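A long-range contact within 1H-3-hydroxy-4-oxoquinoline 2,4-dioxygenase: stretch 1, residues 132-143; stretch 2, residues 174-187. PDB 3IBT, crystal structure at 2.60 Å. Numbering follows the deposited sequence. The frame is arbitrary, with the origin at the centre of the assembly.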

# COMPACT_ATOMS: atom_id res chain seq x y z
N GLN A 132 -15.25 -0.60 11.65
CA GLN A 132 -14.14 -1.53 11.80
C GLN A 132 -12.88 -0.79 12.21
O GLN A 132 -12.00 -1.35 12.89
CB GLN A 132 -13.88 -2.28 10.51
CG GLN A 132 -15.10 -2.86 9.82
CD GLN A 132 -14.70 -3.66 8.60
OE1 GLN A 132 -14.80 -3.19 7.47
NE2 GLN A 132 -14.19 -4.87 8.83
N LEU A 133 -12.79 0.47 11.81
CA LEU A 133 -11.71 1.30 12.29
C LEU A 133 -11.86 1.58 13.79
O LEU A 133 -10.86 1.71 14.54
CB LEU A 133 -11.62 2.58 11.49
CG LEU A 133 -11.21 2.32 10.05
CD1 LEU A 133 -11.22 3.63 9.34
CD2 LEU A 133 -9.83 1.66 9.92
N ALA A 134 -13.10 1.63 14.27
CA ALA A 134 -13.31 1.79 15.71
C ALA A 134 -13.10 0.46 16.43
O ALA A 134 -12.32 0.40 17.38
CB ALA A 134 -14.67 2.37 15.99
N GLU A 135 -13.76 -0.61 15.99
CA GLU A 135 -13.53 -1.94 16.58
C GLU A 135 -12.04 -2.14 16.72
O GLU A 135 -11.53 -2.42 17.81
CB GLU A 135 -14.13 -3.03 15.69
CG GLU A 135 -15.53 -3.46 16.08
CD GLU A 135 -16.44 -3.70 14.87
OE1 GLU A 135 -15.95 -4.14 13.80
OE2 GLU A 135 -17.67 -3.43 14.98
N GLY A 136 -11.35 -1.94 15.60
CA GLY A 136 -9.91 -1.94 15.55
C GLY A 136 -9.08 -1.33 16.68
O GLY A 136 -7.98 -1.82 16.94
N GLN A 137 -9.55 -0.27 17.35
CA GLN A 137 -8.68 0.44 18.30
C GLN A 137 -8.96 0.10 19.75
O GLN A 137 -8.31 0.62 20.67
CB GLN A 137 -8.74 1.95 18.12
CG GLN A 137 -8.28 2.44 16.77
CD GLN A 137 -8.54 3.93 16.57
OE1 GLN A 137 -8.11 4.75 17.39
NE2 GLN A 137 -9.26 4.29 15.49
N HIS A 138 -9.93 -0.79 19.94
CA HIS A 138 -10.41 -1.23 21.24
C HIS A 138 -9.34 -2.00 22.02
O HIS A 138 -9.05 -3.14 21.67
CB HIS A 138 -11.59 -2.14 21.01
CG HIS A 138 -12.35 -2.47 22.24
ND1 HIS A 138 -11.87 -3.34 23.20
CD2 HIS A 138 -13.57 -2.07 22.68
CE1 HIS A 138 -12.76 -3.45 24.17
NE2 HIS A 138 -13.79 -2.69 23.88
N PRO A 139 -8.79 -1.39 23.10
CA PRO A 139 -7.63 -1.93 23.84
C PRO A 139 -7.73 -3.39 24.29
O PRO A 139 -6.67 -4.08 24.48
CB PRO A 139 -7.53 -1.02 25.07
CG PRO A 139 -8.74 -0.20 25.07
CD PRO A 139 -9.25 -0.12 23.69
N THR A 140 -8.98 -3.86 24.45
CA THR A 140 -9.19 -5.18 25.00
C THR A 140 -9.65 -6.17 23.95
O THR A 140 -9.53 -7.38 24.14
CB THR A 140 -10.23 -5.14 26.13
OG1 THR A 140 -10.46 -3.73 26.51
CG2 THR A 140 -9.76 -5.99 27.41
N GLU A 141 -10.18 -5.66 22.83
CA GLU A 141 -10.77 -6.52 21.81
C GLU A 141 -10.45 -6.09 20.39
O GLU A 141 -11.22 -6.33 19.44
CB GLU A 141 -12.28 -6.62 22.00
CG GLU A 141 -12.71 -7.60 23.09
CD GLU A 141 -14.05 -8.27 22.78
OE1 GLU A 141 -14.40 -8.36 21.57
OE2 GLU A 141 -14.73 -8.69 23.76
N TYR A 142 -9.27 -5.49 20.25
CA TYR A 142 -8.74 -5.13 18.95
C TYR A 142 -8.74 -6.30 17.98
O TYR A 142 -8.98 -6.12 16.82
CB TYR A 142 -7.34 -4.49 19.06
CG TYR A 142 -6.26 -5.35 19.69
CD1 TYR A 142 -5.47 -6.21 18.90
CD2 TYR A 142 -5.99 -5.28 21.06
CE1 TYR A 142 -4.45 -6.99 19.46
CE2 TYR A 142 -4.96 -6.06 21.65
CZ TYR A 142 -4.19 -6.92 20.84
OH TYR A 142 -3.20 -7.69 21.42
N VAL A 143 -8.49 -7.51 18.48
CA VAL A 143 -8.57 -8.74 17.68
C VAL A 143 -9.89 -8.91 16.91
O VAL A 143 -9.86 -9.04 15.68
CB VAL A 143 -8.30 -9.96 18.54
CG1 VAL A 143 -6.82 -10.03 18.86
CG2 VAL A 143 -9.11 -9.90 19.86
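Stretch 2 174-187: HGEMWQRACREIEA

When a helix packs against a chain segment that is itself turning, a missing side chain can make room for a neighbour, as the contact between residues 132-143 and 174-187 of this dioxygenase illustrates. Stretch 2 is a helix from G175 onward, with H174 at its N-cap position. Stretch 1 leaves a helix after E135, passes through a type I turn from E135 to H138, and is helical again by V143. The two run in opposite senses: L133 lies beside C182 (CA to CA 5.3 Å), Q137 beside Q179 (4.7 Å) and Y142 beside G175 (6.8 Å). Together they bury 614 Å².

Two glycines leave room where a side chain would clash. G175 CA lies over one face of the Y142 ring, 3.2 Å from Y142 CE1; a CB on G175 would fall 2.2 Å from Y142 CZ, a clash. G136 is similar: its CA is 4.1 Å from C182 SG, where a CB would come to 2.7 Å from that sulfur. Its carbonyl faces the helix, with G136 O 3.4 Å from W178 CD1 and 3.6 Å from Q179 CG.

Apolar packing closes the two ends. L133, pointing toward the helix, places CD2 4.1 Å from I185 CG2 and 4.3 Å from C182 SG, while L133 CD1 reaches E186 CG at 4.1 Å. Near the helix start, Y142 CB meets W178 CD1 at 4.3 Å. Q179 starts sideways, but its end comes nearer, in van der Waals contact: Q179 NE2 approaches Y142 CD2 to 3.2 Å and P139 CA to 3.8 Å.

Polar contact centres on Q137. Its CA-to-CB bond points sideways, but the extended side chain carries its amide to the helix, where Q137 NE2 donates a hydrogen bond to E186 OE1 (2.7 Å). The same nitrogen donates to L133 O (3.2 Å), tying the turn back to the preceding helix.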

# COMPACT_ATOMS: atom_id res chain seq x y z
N HIS A 174 2.02 -6.76 16.52
CA HIS A 174 1.43 -6.48 17.82
C HIS A 174 0.14 -5.69 17.76
O HIS A 174 -0.07 -4.87 16.86
CB HIS A 174 2.43 -5.76 18.73
CG HIS A 174 3.72 -6.48 18.91
ND1 HIS A 174 4.91 -5.83 19.16
CD2 HIS A 174 4.02 -7.80 18.86
CE1 HIS A 174 5.89 -6.71 19.28
NE2 HIS A 174 5.37 -7.91 19.09
N GLY A 175 -0.72 -5.92 18.75
CA GLY A 175 -1.95 -5.14 18.94
C GLY A 175 -1.73 -3.63 18.89
O GLY A 175 -2.53 -2.90 18.31
N GLU A 176 -0.62 -3.18 19.50
CA GLU A 176 -0.21 -1.77 19.43
C GLU A 176 0.07 -1.26 17.98
O GLU A 176 -0.01 -0.06 17.68
CB GLU A 176 0.96 -1.52 20.38
CG GLU A 176 0.56 -1.56 21.85
CD GLU A 176 1.65 -0.79 22.72
OE1 GLU A 176 2.79 -0.38 22.17
OE2 GLU A 176 1.39 -0.74 24.02
N MSE A 177 0.38 -2.17 17.07
CA MSE A 177 0.50 -1.74 15.72
C MSE A 177 -0.89 -1.79 15.05
O MSE A 177 -1.28 -0.85 14.36
CB MSE A 177 1.52 -2.57 14.97
CG MSE A 177 1.90 -1.99 13.62
SE MSE A 177 2.89 -0.29 13.71
CE MSE A 177 4.55 -1.01 14.62
N TRP A 178 -1.64 -2.86 15.27
CA TRP A 178 -2.96 -2.95 14.68
C TRP A 178 -3.76 -1.65 14.97
O TRP A 178 -4.55 -1.14 14.13
CB TRP A 178 -3.73 -4.20 15.17
CG TRP A 178 -5.04 -4.28 14.45
CD1 TRP A 178 -6.26 -3.99 14.95
CD2 TRP A 178 -5.24 -4.58 13.05
NE1 TRP A 178 -7.23 -4.13 13.98
CE2 TRP A 178 -6.62 -4.48 12.80
CE3 TRP A 178 -4.39 -4.94 12.00
CZ2 TRP A 178 -7.18 -4.72 11.53
CZ3 TRP A 178 -4.94 -5.16 10.74
CH2 TRP A 178 -6.32 -5.06 10.52
N GLN A 179 -3.53 -1.11 16.16
CA GLN A 179 -4.25 0.03 16.66
C GLN A 179 -3.72 1.30 16.05
O GLN A 179 -4.50 2.09 15.53
CB GLN A 179 -4.16 0.08 18.17
CG GLN A 179 -4.98 -1.01 18.85
CD GLN A 179 -4.66 -1.15 20.33
OE1 GLN A 179 -4.00 -0.30 20.93
NE2 GLN A 179 -5.16 -2.23 20.94
N ARG A 180 -2.40 1.50 16.09
CA ARG A 180 -1.83 2.68 15.45
C ARG A 180 -2.41 2.80 14.02
O ARG A 180 -2.78 3.89 13.57
CB ARG A 180 -0.29 2.65 15.44
CG ARG A 180 0.31 3.80 14.60
CD ARG A 180 1.45 4.58 15.24
NE ARG A 180 2.64 3.75 15.38
CZ ARG A 180 2.98 3.10 16.49
NH1 ARG A 180 4.07 2.35 16.51
NH2 ARG A 180 2.22 3.20 17.58
N ALA A 181 -2.50 1.65 13.35
CA ALA A 181 -2.92 1.57 11.99
C ALA A 181 -4.31 2.17 11.84
O ALA A 181 -4.61 2.93 10.91
CB ALA A 181 -2.92 0.13 11.56
N CYS A 182 -5.16 1.83 12.81
CA CYS A 182 -6.52 2.29 12.76
C CYS A 182 -6.64 3.77 13.07
O CYS A 182 -7.32 4.50 12.34
CB CYS A 182 -7.42 1.41 13.61
SG CYS A 182 -7.38 -0.25 12.87
N ARG A 183 -5.91 4.23 14.07
CA ARG A 183 -5.90 5.64 14.37
C ARG A 183 -5.46 6.38 13.13
O ARG A 183 -6.01 7.43 12.75
CB ARG A 183 -4.88 5.96 15.43
CG ARG A 183 -5.14 5.49 16.82
CD ARG A 183 -4.22 6.31 17.67
NE ARG A 183 -3.07 6.76 16.86
CZ ARG A 183 -1.80 6.37 17.08
NH1 ARG A 183 -1.50 5.52 18.11
NH2 ARG A 183 -0.84 6.85 16.29
N GLU A 184 -4.45 5.84 12.48
CA GLU A 184 -3.85 6.56 11.39
C GLU A 184 -4.69 6.59 10.17
O GLU A 184 -4.83 7.65 9.57
CB GLU A 184 -2.46 6.05 11.09
CG GLU A 184 -1.53 6.42 12.21
CD GLU A 184 -1.62 7.89 12.54
OE1 GLU A 184 -1.68 8.72 11.60
OE2 GLU A 184 -1.63 8.20 13.74
N ILE A 185 -5.23 5.44 9.79
CA ILE A 185 -6.07 5.34 8.61
C ILE A 185 -7.29 6.24 8.83
O ILE A 185 -7.66 7.08 7.97
CB ILE A 185 -6.52 3.88 8.35
CG1 ILE A 185 -5.33 2.96 8.03
CG2 ILE A 185 -7.58 3.83 7.22
CD1 ILE A 185 -5.65 1.46 8.06
N GLU A 186 -7.86 6.05 10.03
CA GLU A 186 -8.97 6.86 10.48
C GLU A 186 -8.58 8.30 10.33
O GLU A 186 -9.23 9.02 9.60
CB GLU A 186 -9.36 6.55 11.93
CG GLU A 186 -10.88 6.55 12.17
CD GLU A 186 -11.30 6.43 13.66
OE1 GLU A 186 -10.45 6.54 14.58
OE2 GLU A 186 -12.53 6.25 13.90
N ALA A 187 -7.51 8.74 10.98
CA ALA A 187 -7.07 10.14 10.82
C ALA A 187 -7.08 10.67 9.33
O ALA A 187 -7.62 11.77 9.06
CB ALA A 187 -5.72 10.33 11.45